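Long-range contacts in MS5a (Brassica napus, PDB 6L77), which probably takes part in meiosis, and is built from cystatin-like folds that appear to enhance papain activity in a non-canonical way rather than inhibit it: residues Leu22-Met27 and Tyr86-Lys91; Leu47-Tyr52 and Arg76-Ile81; Ser122-Lys127 and Glu171-Arg176; His204-Arg209 and Gly223-Val228. One frame throughout, in Å; residues are numbered along the deposited sequence.

Contact 1 (Leu22-Met27 and Tyr86-Lys91); sequences LHRYNM and YISRPK
Ser88 OG receives the N-H of Arg24 NH1 at 2.9 Å, a bond that ties helix 12-29 to strand 82-88 where the helix packs across the antiparallel sheet of this cystatin-like fold. The short axes of helix and strand cross at -74°. Arg24 suits the place because its chain, extended from CG to NE, passes beside the Ser88 hydroxyl and carries the guanidinium on beyond it, with the serine oxygen close to the guanidinium plane. Two waters widen the grip: one accepts from Arg24 NH1 and from Ser88 N, the other accepts from Arg24 NH2 and donates to Tyr86 O. Arg24 NE gives its N-H to His217 O, which helps to fix the rotation of the group. The next residue along the helix, Tyr25, has CG anti to its backbone N (chi1 -176°), and its ring passes Ser88 O to meet Pro90 at about a right angle, Tyr25 CE1 lying 3.6 Å from Pro90 CD.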
loop_
_atom_site.group_PDB
_atom_site.type_symbol
_atom_site.label_atom_id
_atom_site.label_comp_id
_atom_site.label_asym_id
_atom_site.label_seq_id
_atom_site.Cartn_x
_atom_site.Cartn_y
_atom_site.Cartn_z
ATOM N N LEU A 22 3.247 -6.717 6.947
ATOM C CA LEU A 22 2.930 -8.090 6.562
ATOM C C LEU A 22 2.938 -8.254 5.049
ATOM O O LEU A 22 3.349 -9.305 4.540
ATOM C CB LEU A 22 1.574 -8.489 7.141
ATOM C CG LEU A 22 1.585 -8.655 8.665
ATOM C CD1 LEU A 22 0.193 -8.917 9.122
ATOM C CD2 LEU A 22 2.484 -9.820 9.059
ATOM N N HIS A 23 2.492 -7.220 4.323
ATOM C CA HIS A 23 2.541 -7.213 2.858
ATOM C C HIS A 23 3.974 -7.366 2.348
ATOM O O HIS A 23 4.249 -8.173 1.451
ATOM C CB HIS A 23 1.894 -5.901 2.371
ATOM C CG HIS A 23 2.246 -5.484 0.976
ATOM N ND1 HIS A 23 2.151 -6.323 -0.117
ATOM C CD2 HIS A 23 2.635 -4.278 0.490
ATOM C CE1 HIS A 23 2.494 -5.658 -1.210
ATOM N NE2 HIS A 23 2.788 -4.413 -0.869
ATOM N N ARG A 24 4.901 -6.590 2.897
ATOM C CA ARG A 24 6.296 -6.678 2.465
ATOM C C ARG A 24 6.856 -8.069 2.728
ATOM O O ARG A 24 7.432 -8.701 1.833
ATOM C CB ARG A 24 7.126 -5.602 3.184
ATOM C CG ARG A 24 8.641 -5.700 2.953
ATOM C CD ARG A 24 9.379 -4.517 3.556
ATOM N NE ARG A 24 10.823 -4.584 3.301
ATOM C CZ ARG A 24 11.704 -5.145 4.121
ATOM N NH1 ARG A 24 11.305 -5.682 5.265
ATOM N NH2 ARG A 24 12.992 -5.157 3.809
ATOM N N TYR A 25 6.649 -8.582 3.943
ATOM C CA TYR A 25 7.135 -9.919 4.292
ATOM C C TYR A 25 6.502 -10.994 3.416
ATOM O O TYR A 25 7.201 -11.839 2.844
ATOM C CB TYR A 25 6.838 -10.211 5.767
ATOM C CG TYR A 25 7.396 -11.526 6.235
ATOM C CD1 TYR A 25 8.724 -11.632 6.648
ATOM C CD2 TYR A 25 6.597 -12.667 6.266
ATOM C CE1 TYR A 25 9.241 -12.846 7.083
ATOM C CE2 TYR A 25 7.107 -13.883 6.697
ATOM C CZ TYR A 25 8.427 -13.961 7.104
ATOM O OH TYR A 25 8.941 -15.163 7.538
ATOM N N ASN A 26 5.174 -10.990 3.317
ATOM C CA ASN A 26 4.483 -12.036 2.561
ATOM C C ASN A 26 4.929 -12.059 1.108
ATOM O O ASN A 26 5.067 -13.134 0.509
ATOM C CB ASN A 26 2.970 -11.835 2.616
ATOM C CG ASN A 26 2.375 -12.264 3.931
ATOM O OD1 ASN A 26 2.903 -13.154 4.611
ATOM N ND2 ASN A 26 1.253 -11.650 4.293
HETATM N N MSE A 27 5.156 -10.895 0.522
HETATM C CA MSE A 27 5.533 -10.843 -0.880
HETATM C C MSE A 27 6.944 -11.347 -1.084
HETATM O O MSE A 27 7.231 -12.036 -2.054
HETATM C CB MSE A 27 5.378 -9.423 -1.417
HETATM C CG MSE A 27 3.941 -8.953 -1.393
HETATM SE SE MSE A 27 3.081 -9.213 -3.120
HETATM C CE MSE A 27 4.279 -8.013 -4.067
ATOM N N TYR A 86 10.869 -0.243 6.557
ATOM C CA TYR A 86 12.267 -0.672 6.604
ATOM C C TYR A 86 12.458 -2.073 7.162
ATOM O O TYR A 86 13.400 -2.763 6.770
ATOM C CB TYR A 86 13.096 0.290 7.469
ATOM C CG TYR A 86 13.305 1.644 6.853
ATOM C CD1 TYR A 86 14.306 1.851 5.907
ATOM C CD2 TYR A 86 12.515 2.728 7.226
ATOM C CE1 TYR A 86 14.515 3.100 5.339
ATOM C CE2 TYR A 86 12.712 3.982 6.658
ATOM C CZ TYR A 86 13.718 4.160 5.717
ATOM O OH TYR A 86 13.912 5.404 5.154
ATOM N N ILE A 87 11.612 -2.480 8.092
ATOM C CA ILE A 87 11.738 -3.748 8.805
ATOM C C ILE A 87 10.365 -4.377 8.815
ATOM O O ILE A 87 9.373 -3.682 9.045
ATOM C CB ILE A 87 12.228 -3.541 10.259
ATOM C CG1 ILE A 87 13.589 -2.838 10.290
ATOM C CG2 ILE A 87 12.233 -4.861 11.037
ATOM C CD1 ILE A 87 14.770 -3.762 10.131
ATOM N N SER A 88 10.297 -5.693 8.591
ATOM C CA SER A 88 9.010 -6.385 8.674
ATOM C C SER A 88 9.355 -7.877 8.761
ATOM O O SER A 88 9.597 -8.520 7.741
ATOM C CB SER A 88 8.114 -6.087 7.483
ATOM O OG SER A 88 8.706 -6.550 6.268
ATOM N N ARG A 89 9.423 -8.397 9.983
ATOM C CA ARG A 89 9.954 -9.744 10.154
ATOM C C ARG A 89 9.525 -10.281 11.511
ATOM O O ARG A 89 9.206 -9.499 12.421
ATOM C CB ARG A 89 11.485 -9.742 10.057
ATOM C CG ARG A 89 12.099 -8.893 11.137
ATOM C CD ARG A 89 13.590 -8.740 11.000
ATOM N NE ARG A 89 14.079 -7.893 12.081
ATOM C CZ ARG A 89 15.268 -7.297 12.091
ATOM N NH1 ARG A 89 16.104 -7.456 11.070
ATOM N NH2 ARG A 89 15.614 -6.534 13.119
ATOM N N PRO A 90 9.536 -11.612 11.687
ATOM C CA PRO A 90 9.342 -12.195 13.024
ATOM C C PRO A 90 10.365 -11.661 14.012
ATOM O O PRO A 90 11.549 -11.509 13.699
ATOM C CB PRO A 90 9.529 -13.699 12.792
ATOM C CG PRO A 90 9.164 -13.892 11.331
ATOM C CD PRO A 90 9.689 -12.646 10.650
ATOM N N LYS A 91 9.891 -11.395 15.221
ATOM C CA LYS A 91 10.688 -10.771 16.266
ATOM C C LYS A 91 11.274 -11.855 17.156
ATOM O O LYS A 91 10.580 -12.808 17.525
ATOM C CB LYS A 91 9.820 -9.820 17.090
ATOM C CG LYS A 91 10.551 -8.654 17.686
ATOM C CD LYS A 91 9.604 -7.816 18.527
ATOM C CE LYS A 91 10.315 -6.590 19.097
ATOM N NZ LYS A 91 9.483 -5.929 20.151
HETATM O O HOH W 1 12.685 -6.960 7.563
HETATM O O HOH W 2 14.645 -4.991 6.311
#

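Contact 2 (Leu47-Tyr52 and Arg76-Ile81); sequences LMPVSY and RSLGQI
Met48, present as selenomethionine, and Leu78 slide past each other in opposite directions, so that the flank of one chain lies against the end of the other. The nearest approach is 3.5 Å, from Met48 CG to Leu78 CD2, and the same methyl touches the selenium, Met48 SE to Leu78 CD2 being 3.7 Å. Met48 keeps CG anti to its backbone N (chi1 168°) and stays extended to SE; the bend comes at chi3, 67°, and turns CE toward the backbone of Arg76, where it lies 3.7 Å from Arg76 O. The long, flexible, unbranched chain of methionine suits this position, since it can follow the outline of a loop with both its middle and its tip. Pro49 adds a looser apolar touch, its CD 4.5 Å from Leu78 CD1.

The loop that receives Met48 has its own internal brace: Ser77 OG accepts from Gly79 N at 3.1 Å, with an N-H...O angle of 165°, and so closes an ST turn around Leu78. The side chain of Arg76 starts away from Met48 and forms a salt bridge with Asp82 through NE. Farther along strand 49-60, Val50 and Ser51 both face Val44 in a classic beta bulge. The whole is apolar surface packing between neighbouring connections of an antiparallel sheet, the 34-45 to 49-60 turn resting on the loop from strand 65-75 to strand 82-88.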
loop_
_atom_site.group_PDB
_atom_site.type_symbol
_atom_site.label_atom_id
_atom_site.label_comp_id
_atom_site.label_asym_id
_atom_site.label_seq_id
_atom_site.Cartn_x
_atom_site.Cartn_y
_atom_site.Cartn_z
ATOM N N LEU A 47 7.602 16.576 16.655
ATOM C CA LEU A 47 6.224 17.030 16.580
ATOM C C LEU A 47 5.437 16.121 15.626
ATOM O O LEU A 47 4.630 15.329 16.111
ATOM C CB LEU A 47 6.158 18.522 16.291
ATOM C CG LEU A 47 5.997 19.193 17.687
ATOM C CD1 LEU A 47 6.923 18.603 18.779
ATOM C CD2 LEU A 47 6.127 20.703 17.657
HETATM N N MSE A 48 5.664 16.147 14.312
HETATM C CA MSE A 48 4.975 15.160 13.469
HETATM C C MSE A 48 5.434 13.737 13.797
HETATM O O MSE A 48 6.625 13.510 13.960
HETATM C CB MSE A 48 5.209 15.417 11.971
HETATM C CG MSE A 48 4.745 14.248 11.120
HETATM SE SE MSE A 48 4.995 14.371 9.176
HETATM C CE MSE A 48 6.941 14.309 9.057
ATOM N N PRO A 49 4.494 12.766 13.884
ATOM C CA PRO A 49 4.916 11.365 14.013
ATOM C C PRO A 49 5.718 10.918 12.802
ATOM O O PRO A 49 5.181 10.848 11.688
ATOM C CB PRO A 49 3.590 10.602 14.132
ATOM C CG PRO A 49 2.612 11.623 14.604
ATOM C CD PRO A 49 3.028 12.901 13.961
ATOM N N VAL A 50 6.998 10.608 13.005
ATOM C CA VAL A 50 7.902 10.302 11.902
ATOM C C VAL A 50 8.363 8.851 11.897
ATOM O O VAL A 50 8.853 8.380 10.855
ATOM C CB VAL A 50 9.124 11.246 11.898
ATOM C CG1 VAL A 50 8.701 12.653 11.548
ATOM C CG2 VAL A 50 9.812 11.232 13.268
ATOM N N SER A 51 8.216 8.120 13.000
ATOM C CA SER A 51 8.585 6.716 12.975
ATOM C C SER A 51 7.658 5.920 13.876
ATOM O O SER A 51 7.319 6.353 14.979
ATOM C CB SER A 51 10.036 6.504 13.399
ATOM O OG SER A 51 10.198 6.774 14.766
ATOM N N TYR A 52 7.285 4.740 13.395
ATOM C CA TYR A 52 6.490 3.769 14.128
ATOM C C TYR A 52 7.294 2.485 14.218
ATOM O O TYR A 52 7.795 1.999 13.205
ATOM C CB TYR A 52 5.152 3.483 13.431
ATOM C CG TYR A 52 4.129 4.582 13.578
ATOM C CD1 TYR A 52 4.100 5.653 12.693
ATOM C CD2 TYR A 52 3.199 4.557 14.614
ATOM C CE1 TYR A 52 3.165 6.667 12.832
ATOM C CE2 TYR A 52 2.259 5.563 14.761
ATOM C CZ TYR A 52 2.246 6.611 13.868
ATOM O OH TYR A 52 1.314 7.603 14.023
ATOM N N ARG A 76 6.492 10.484 6.406
ATOM C CA ARG A 76 6.908 11.828 6.031
ATOM C C ARG A 76 5.748 12.762 5.729
ATOM O O ARG A 76 5.987 13.944 5.468
ATOM C CB ARG A 76 7.851 11.786 4.820
ATOM C CG ARG A 76 9.189 11.128 5.102
ATOM C CD ARG A 76 9.985 10.924 3.814
ATOM N NE ARG A 76 9.399 9.896 2.947
ATOM C CZ ARG A 76 9.625 8.595 3.084
ATOM N NH1 ARG A 76 10.414 8.159 4.060
ATOM N NH2 ARG A 76 9.062 7.727 2.255
ATOM N N SER A 77 4.509 12.278 5.730
ATOM C CA SER A 77 3.374 13.168 5.528
ATOM C C SER A 77 2.171 12.625 6.282
ATOM O O SER A 77 2.056 11.418 6.509
ATOM C CB SER A 77 3.027 13.342 4.039
ATOM O OG SER A 77 1.884 14.163 3.891
ATOM N N LEU A 78 1.288 13.543 6.682
ATOM C CA LEU A 78 -0.001 13.202 7.269
ATOM C C LEU A 78 -1.161 13.383 6.299
ATOM O O LEU A 78 -2.281 12.990 6.627
ATOM C CB LEU A 78 -0.283 14.062 8.516
ATOM C CG LEU A 78 0.420 13.821 9.850
ATOM C CD1 LEU A 78 1.021 12.424 9.979
ATOM C CD2 LEU A 78 1.459 14.897 10.084
ATOM N N GLY A 79 -0.927 13.974 5.128
ATOM C CA GLY A 79 -2.017 14.350 4.244
ATOM C C GLY A 79 -2.025 13.631 2.914
ATOM O O GLY A 79 -2.869 13.898 2.056
ATOM N N GLN A 80 -1.073 12.725 2.729
ATOM C CA GLN A 80 -0.977 11.905 1.532
ATOM C C GLN A 80 -0.039 10.763 1.872
ATOM O O GLN A 80 0.690 10.822 2.866
ATOM C CB GLN A 80 -0.443 12.700 0.335
ATOM C CG GLN A 80 1.051 12.925 0.415
ATOM C CD GLN A 80 1.582 13.812 -0.680
ATOM O OE1 GLN A 80 1.674 15.026 -0.515
ATOM N NE2 GLN A 80 1.945 13.211 -1.807
ATOM N N ILE A 81 -0.059 9.722 1.037
ATOM C CA ILE A 81 0.863 8.607 1.246
ATOM C C ILE A 81 2.298 9.085 1.041
ATOM O O ILE A 81 2.640 9.619 -0.018
ATOM C CB ILE A 81 0.534 7.444 0.310
ATOM C CG1 ILE A 81 -0.804 6.816 0.689
ATOM C CG2 ILE A 81 1.639 6.405 0.387
ATOM C CD1 ILE A 81 -1.147 5.596 -0.156
#

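Contact 3 (Ser122-Lys127 and Glu171-Arg176); sequences SRFLYK and EENVPR
This is a surface contact of mixed aromatic and polar character at one margin of the antiparallel sheet, where strand 124-127, outermost within the chain, meets the loop joining strand 161-170 to helix 176-181. Phe124 and Tyr126 both turn toward the loop. Over one face of the Phe124 ring lies Asn173 CB, 3.7 Å from the centroid and 18° off the normal, a CH-pi contact; the two side chains cross at about a right angle. Glu171 O sits at the edge of the same ring, near its plane, where the slightly positive C-H groups of a phenylalanine can face a carbonyl.

Tyr126 reaches farther. The para hydroxyl of tyrosine extends beyond the ring, and Tyr126 OH donates to Val174 O at 2.6 Å, with the donor tilted 16° from the carbonyl plane. At the far end Arg176, in the first turn of the helix and with a chain bent at chi3, closes end-on upon one oxygen: Arg176 NH1 is 2.9 Å and Arg176 NH2 3.2 Å from Lys127 O. Both nitrogens come from the same side of the carbonyl plane, well above it, while the oxygen stays near the plane of the guanidinium. Asp132 forms a salt bridge with the same NH1, which probably offsets the arginine's charge and, with the paired N-H groups, would hold the guanidinium's orientation against Lys127.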
loop_
_atom_site.group_PDB
_atom_site.type_symbol
_atom_site.label_atom_id
_atom_site.label_comp_id
_atom_site.label_asym_id
_atom_site.label_seq_id
_atom_site.Cartn_x
_atom_site.Cartn_y
_atom_site.Cartn_z
ATOM N N SER A 122 7.447 2.279 -25.309
ATOM C CA SER A 122 8.489 2.342 -24.296
ATOM C C SER A 122 7.930 2.264 -22.888
ATOM O O SER A 122 8.703 2.247 -21.922
ATOM C CB SER A 122 9.300 3.636 -24.454
ATOM O OG SER A 122 8.533 4.757 -24.060
ATOM N N ARG A 123 6.608 2.246 -22.745
ATOM C CA ARG A 123 5.950 2.210 -21.449
ATOM C C ARG A 123 5.118 0.936 -21.334
ATOM O O ARG A 123 4.484 0.510 -22.303
ATOM C CB ARG A 123 5.058 3.426 -21.256
ATOM C CG ARG A 123 5.823 4.738 -21.199
ATOM C CD ARG A 123 4.885 5.913 -21.064
ATOM N NE ARG A 123 4.120 5.892 -19.816
ATOM C CZ ARG A 123 3.243 6.837 -19.501
ATOM N NH1 ARG A 123 3.044 7.841 -20.356
ATOM N NH2 ARG A 123 2.564 6.781 -18.371
ATOM N N PHE A 124 5.116 0.337 -20.143
ATOM C CA PHE A 124 4.500 -0.979 -19.933
ATOM C C PHE A 124 3.367 -0.856 -18.926
ATOM O O PHE A 124 3.608 -0.776 -17.721
ATOM C CB PHE A 124 5.572 -1.968 -19.500
ATOM C CG PHE A 124 6.757 -1.921 -20.393
ATOM C CD1 PHE A 124 6.633 -2.305 -21.723
ATOM C CD2 PHE A 124 7.960 -1.401 -19.954
ATOM C CE1 PHE A 124 7.707 -2.231 -22.588
ATOM C CE2 PHE A 124 9.039 -1.312 -20.809
ATOM C CZ PHE A 124 8.914 -1.732 -22.137
ATOM N N LEU A 125 2.131 -0.843 -19.427
ATOM C CA LEU A 125 0.943 -0.623 -18.610
ATOM C C LEU A 125 0.054 -1.860 -18.634
ATOM O O LEU A 125 -0.136 -2.476 -19.683
ATOM C CB LEU A 125 0.155 0.607 -19.103
ATOM C CG LEU A 125 0.856 1.935 -18.770
ATOM C CD1 LEU A 125 1.853 2.299 -19.847
ATOM C CD2 LEU A 125 -0.156 3.056 -18.588
ATOM N N TYR A 126 -0.488 -2.213 -17.473
ATOM C CA TYR A 126 -1.264 -3.437 -17.300
ATOM C C TYR A 126 -2.652 -3.053 -16.812
ATOM O O TYR A 126 -2.805 -2.609 -15.669
ATOM C CB TYR A 126 -0.569 -4.383 -16.313
ATOM C CG TYR A 126 0.808 -4.789 -16.774
ATOM C CD1 TYR A 126 1.883 -3.911 -16.673
ATOM C CD2 TYR A 126 1.038 -6.041 -17.336
ATOM C CE1 TYR A 126 3.142 -4.267 -17.127
ATOM C CE2 TYR A 126 2.297 -6.406 -17.777
ATOM C CZ TYR A 126 3.350 -5.509 -17.657
ATOM O OH TYR A 126 4.617 -5.840 -18.101
ATOM N N LYS A 127 -3.651 -3.208 -17.682
ATOM C CA LYS A 127 -5.050 -2.990 -17.323
ATOM C C LYS A 127 -5.554 -4.230 -16.599
ATOM O O LYS A 127 -5.761 -5.284 -17.219
ATOM C CB LYS A 127 -5.911 -2.715 -18.555
ATOM C CG LYS A 127 -5.499 -1.528 -19.405
ATOM C CD LYS A 127 -6.523 -1.290 -20.525
ATOM C CE LYS A 127 -5.996 -0.358 -21.610
ATOM N NZ LYS A 127 -7.007 -0.087 -22.678
ATOM N N GLU A 171 8.493 -0.488 -15.032
ATOM C CA GLU A 171 9.656 0.021 -15.742
ATOM C C GLU A 171 10.179 -0.960 -16.781
ATOM O O GLU A 171 10.924 -0.559 -17.678
ATOM C CB GLU A 171 10.759 0.353 -14.721
ATOM C CG GLU A 171 10.178 0.916 -13.409
ATOM C CD GLU A 171 11.220 1.211 -12.327
ATOM O OE1 GLU A 171 12.308 0.595 -12.333
ATOM O OE2 GLU A 171 10.934 2.064 -11.461
ATOM N N GLU A 172 9.778 -2.228 -16.688
ATOM C CA GLU A 172 10.276 -3.287 -17.545
ATOM C C GLU A 172 9.101 -4.105 -18.056
ATOM O O GLU A 172 8.076 -4.240 -17.376
ATOM C CB GLU A 172 11.236 -4.217 -16.800
ATOM C CG GLU A 172 12.335 -3.523 -16.030
ATOM C CD GLU A 172 12.982 -4.447 -15.019
ATOM O OE1 GLU A 172 12.527 -5.608 -14.894
ATOM O OE2 GLU A 172 13.943 -4.013 -14.346
ATOM N N ASN A 173 9.280 -4.665 -19.245
ATOM C CA ASN A 173 8.254 -5.462 -19.910
ATOM C C ASN A 173 8.250 -6.869 -19.314
ATOM O O ASN A 173 9.023 -7.731 -19.737
ATOM C CB ASN A 173 8.521 -5.492 -21.409
ATOM C CG ASN A 173 7.380 -6.105 -22.189
ATOM O OD1 ASN A 173 6.616 -6.901 -21.651
ATOM N ND2 ASN A 173 7.262 -5.744 -23.455
ATOM N N VAL A 174 7.348 -7.125 -18.368
ATOM C CA VAL A 174 7.361 -8.393 -17.634
ATOM C C VAL A 174 5.986 -9.047 -17.732
ATOM O O VAL A 174 4.998 -8.393 -18.106
ATOM C CB VAL A 174 7.772 -8.186 -16.157
ATOM C CG1 VAL A 174 9.169 -7.576 -16.081
ATOM C CG2 VAL A 174 6.764 -7.306 -15.425
ATOM N N PRO A 175 5.881 -10.344 -17.402
ATOM C CA PRO A 175 4.555 -10.984 -17.397
ATOM C C PRO A 175 3.659 -10.360 -16.339
ATOM O O PRO A 175 4.118 -9.905 -15.289
ATOM C CB PRO A 175 4.860 -12.456 -17.072
ATOM C CG PRO A 175 6.287 -12.650 -17.452
ATOM C CD PRO A 175 6.945 -11.327 -17.123
ATOM N N ARG A 176 2.354 -10.365 -16.624
ATOM C CA ARG A 176 1.374 -9.815 -15.687
ATOM C C ARG A 176 1.504 -10.445 -14.305
ATOM O O ARG A 176 1.372 -9.756 -13.291
ATOM C CB ARG A 176 -0.034 -10.030 -16.250
ATOM C CG ARG A 176 -1.196 -9.579 -15.355
ATOM C CD ARG A 176 -2.500 -9.746 -16.170
ATOM N NE ARG A 176 -2.499 -8.752 -17.240
ATOM C CZ ARG A 176 -3.445 -7.840 -17.415
ATOM N NH1 ARG A 176 -4.519 -7.841 -16.630
ATOM N NH2 ARG A 176 -3.321 -6.939 -18.381
#

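Contact 4 (His204-Arg209 and Gly223-Val228); sequences HIAIVR and GESQLV
Ile205 and Gln226 form one of two hydrogen-bonded pairs between residues 204-209 and 223-228, part of a beta hairpin whose antiparallel strands 201-212 and 219-227 lie side by side within the sheet of this cystatin-like chain. The backbone bonds come in reciprocal couples: Ile205 N gives its hydrogen to Gln226 O at 3.0 Å, almost straight at 178°, and Gln226 N returns one to Ile205 O; Ile207 and Glu224 exchange a second couple. Between them Ala206 faces Ser225, and beyond them Val208 faces Gly223, both non-hydrogen-bonded pairs. With no side chain on Gly223, the two backbones come within 4.1 Å at the CA atoms of Val208 and Gly223, and Gly223 CA makes a C-H...O contact with Ile207 O.

Apolar contacts form on the face that carries Ile205, Ile207, Glu224 and Gln226, where the glutamine takes part through its aliphatic stem, Gln226 CG lying 3.8 Å from Ile205 CB. The branched isoleucines suit a strand and present broad flanks. Ile205 CG1 also meets Val228 CG2 at 3.6 Å, the two side chains crossing at about a right angle. Leu227 lies alongside His204 and points the same way, with Leu227 CD2 3.4 Å from His204 ND1.

The polar links beyond the backbone pairs belong to His204, whose NE2 bonds Gln194 OE1, and to Gln226, whose NE2 bonds Asp110 O. A water in the plane of the imidazole bridges His204 ND1, at 2.8 Å, to Gln226 O.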
loop_
_atom_site.group_PDB
_atom_site.type_symbol
_atom_site.label_atom_id
_atom_site.label_comp_id
_atom_site.label_asym_id
_atom_site.label_seq_id
_atom_site.Cartn_x
_atom_site.Cartn_y
_atom_site.Cartn_z
ATOM N N HIS A 204 -13.451 8.395 -6.666
ATOM C CA HIS A 204 -12.061 8.625 -6.294
ATOM C C HIS A 204 -11.110 8.009 -7.311
ATOM O O HIS A 204 -11.405 6.976 -7.919
ATOM C CB HIS A 204 -11.720 8.017 -4.925
ATOM C CG HIS A 204 -12.511 8.570 -3.778
ATOM N ND1 HIS A 204 -12.150 9.723 -3.113
ATOM C CD2 HIS A 204 -13.618 8.104 -3.153
ATOM C CE1 HIS A 204 -13.013 9.953 -2.137
ATOM N NE2 HIS A 204 -13.912 8.985 -2.137
ATOM N N ILE A 205 -9.941 8.634 -7.447
ATOM C CA ILE A 205 -8.771 8.025 -8.075
ATOM C C ILE A 205 -7.596 8.182 -7.121
ATOM O O ILE A 205 -7.360 9.279 -6.603
ATOM C CB ILE A 205 -8.444 8.666 -9.439
ATOM C CG1 ILE A 205 -9.533 8.332 -10.465
ATOM C CG2 ILE A 205 -7.070 8.221 -9.935
ATOM C CD1 ILE A 205 -9.405 9.093 -11.780
ATOM N N ALA A 206 -6.867 7.090 -6.885
ATOM C CA ALA A 206 -5.614 7.125 -6.141
ATOM C C ALA A 206 -4.469 6.765 -7.077
ATOM O O ALA A 206 -4.615 5.904 -7.953
ATOM C CB ALA A 206 -5.641 6.164 -4.947
ATOM N N ILE A 207 -3.336 7.435 -6.906
ATOM C CA ILE A 207 -2.128 7.149 -7.673
ATOM C C ILE A 207 -1.014 6.898 -6.669
ATOM O O ILE A 207 -0.746 7.753 -5.822
ATOM C CB ILE A 207 -1.761 8.305 -8.621
ATOM C CG1 ILE A 207 -2.905 8.563 -9.608
ATOM C CG2 ILE A 207 -0.472 7.985 -9.368
ATOM C CD1 ILE A 207 -2.685 9.760 -10.520
ATOM N N VAL A 208 -0.385 5.723 -6.735
ATOM C CA VAL A 208 0.612 5.336 -5.733
ATOM C C VAL A 208 1.824 4.737 -6.430
ATOM O O VAL A 208 1.686 3.781 -7.202
ATOM C CB VAL A 208 0.056 4.318 -4.720
ATOM C CG1 VAL A 208 1.150 3.969 -3.703
ATOM C CG2 VAL A 208 -1.178 4.853 -4.018
ATOM N N ARG A 209 3.009 5.273 -6.145
ATOM C CA ARG A 209 4.245 4.663 -6.615
ATOM C C ARG A 209 4.870 3.841 -5.493
ATOM O O ARG A 209 5.118 4.358 -4.397
ATOM C CB ARG A 209 5.249 5.701 -7.113
ATOM C CG ARG A 209 6.476 5.026 -7.721
ATOM C CD ARG A 209 7.557 6.019 -8.109
ATOM N NE ARG A 209 7.133 6.895 -9.192
ATOM C CZ ARG A 209 6.880 8.195 -9.059
ATOM N NH1 ARG A 209 7.024 8.797 -7.880
ATOM N NH2 ARG A 209 6.501 8.903 -10.118
ATOM N N GLY A 223 2.169 8.645 -2.749
ATOM C CA GLY A 223 0.861 8.645 -3.369
ATOM C C GLY A 223 0.171 9.993 -3.282
ATOM O O GLY A 223 0.480 10.836 -2.429
ATOM N N GLU A 224 -0.800 10.164 -4.177
ATOM C CA GLU A 224 -1.665 11.333 -4.215
ATOM C C GLU A 224 -3.070 10.889 -4.589
ATOM O O GLU A 224 -3.250 9.899 -5.302
ATOM C CB GLU A 224 -1.161 12.369 -5.224
ATOM C CG GLU A 224 0.126 13.049 -4.792
ATOM C CD GLU A 224 0.612 14.089 -5.784
ATOM O OE1 GLU A 224 0.143 14.085 -6.949
ATOM O OE2 GLU A 224 1.468 14.912 -5.390
ATOM N N SER A 225 -4.064 11.631 -4.104
ATOM C CA SER A 225 -5.463 11.323 -4.349
ATOM C C SER A 225 -6.162 12.487 -5.035
ATOM O O SER A 225 -5.767 13.648 -4.885
ATOM C CB SER A 225 -6.196 10.995 -3.046
ATOM O OG SER A 225 -5.772 9.743 -2.551
ATOM N N GLN A 226 -7.216 12.161 -5.778
ATOM C CA GLN A 226 -7.999 13.166 -6.477
ATOM C C GLN A 226 -9.441 12.683 -6.571
ATOM O O GLN A 226 -9.720 11.488 -6.474
ATOM C CB GLN A 226 -7.420 13.450 -7.868
ATOM C CG GLN A 226 -7.412 12.223 -8.771
ATOM C CD GLN A 226 -6.722 12.466 -10.098
ATOM O OE1 GLN A 226 -7.378 12.679 -11.118
ATOM N NE2 GLN A 226 -5.392 12.416 -10.096
ATOM N N LEU A 227 -10.361 13.626 -6.743
ATOM C CA LEU A 227 -11.761 13.301 -6.969
ATOM C C LEU A 227 -12.075 13.341 -8.462
ATOM O O LEU A 227 -11.493 14.127 -9.215
ATOM C CB LEU A 227 -12.688 14.269 -6.227
ATOM C CG LEU A 227 -12.630 14.290 -4.699
ATOM C CD1 LEU A 227 -13.666 15.249 -4.155
ATOM C CD2 LEU A 227 -12.848 12.904 -4.144
ATOM N N VAL A 228 -13.003 12.487 -8.881
ATOM C CA VAL A 228 -13.473 12.450 -10.261
ATOM C C VAL A 228 -14.674 13.392 -10.373
ATOM O O VAL A 228 -15.677 13.168 -9.678
ATOM C CB VAL A 228 -13.860 11.032 -10.694
ATOM C CG1 VAL A 228 -14.347 11.027 -12.132
ATOM C CG2 VAL A 228 -12.695 10.062 -10.497
HETATM O O HOH W 3 -9.605 10.388 -3.938
#

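From the N terminus, helix 12-29 supplies the first half of contact 1, whose loop closes only when strand 82-88 arrives. Contact 2 nests inside that loop, joining the turn after strand 34-45 to the loop before strand 82-88. Contacts 3 and 4 then follow in series: 122-127 with 171-176 at the other margin of the sheet, and the late hairpin of contact 4. All four reach one antiparallel sheet. Contacts 2 and 4 touch directly, through probable hydrogen bonds of Gly223, whose O meets Gln80 NE2 and whose N meets Ile81 O, since strand 219-227 pairs with strand 82-88 and so joins the early and late halves. Contacts 2 and 3 lie farthest apart, their centres about 31 Å from each other.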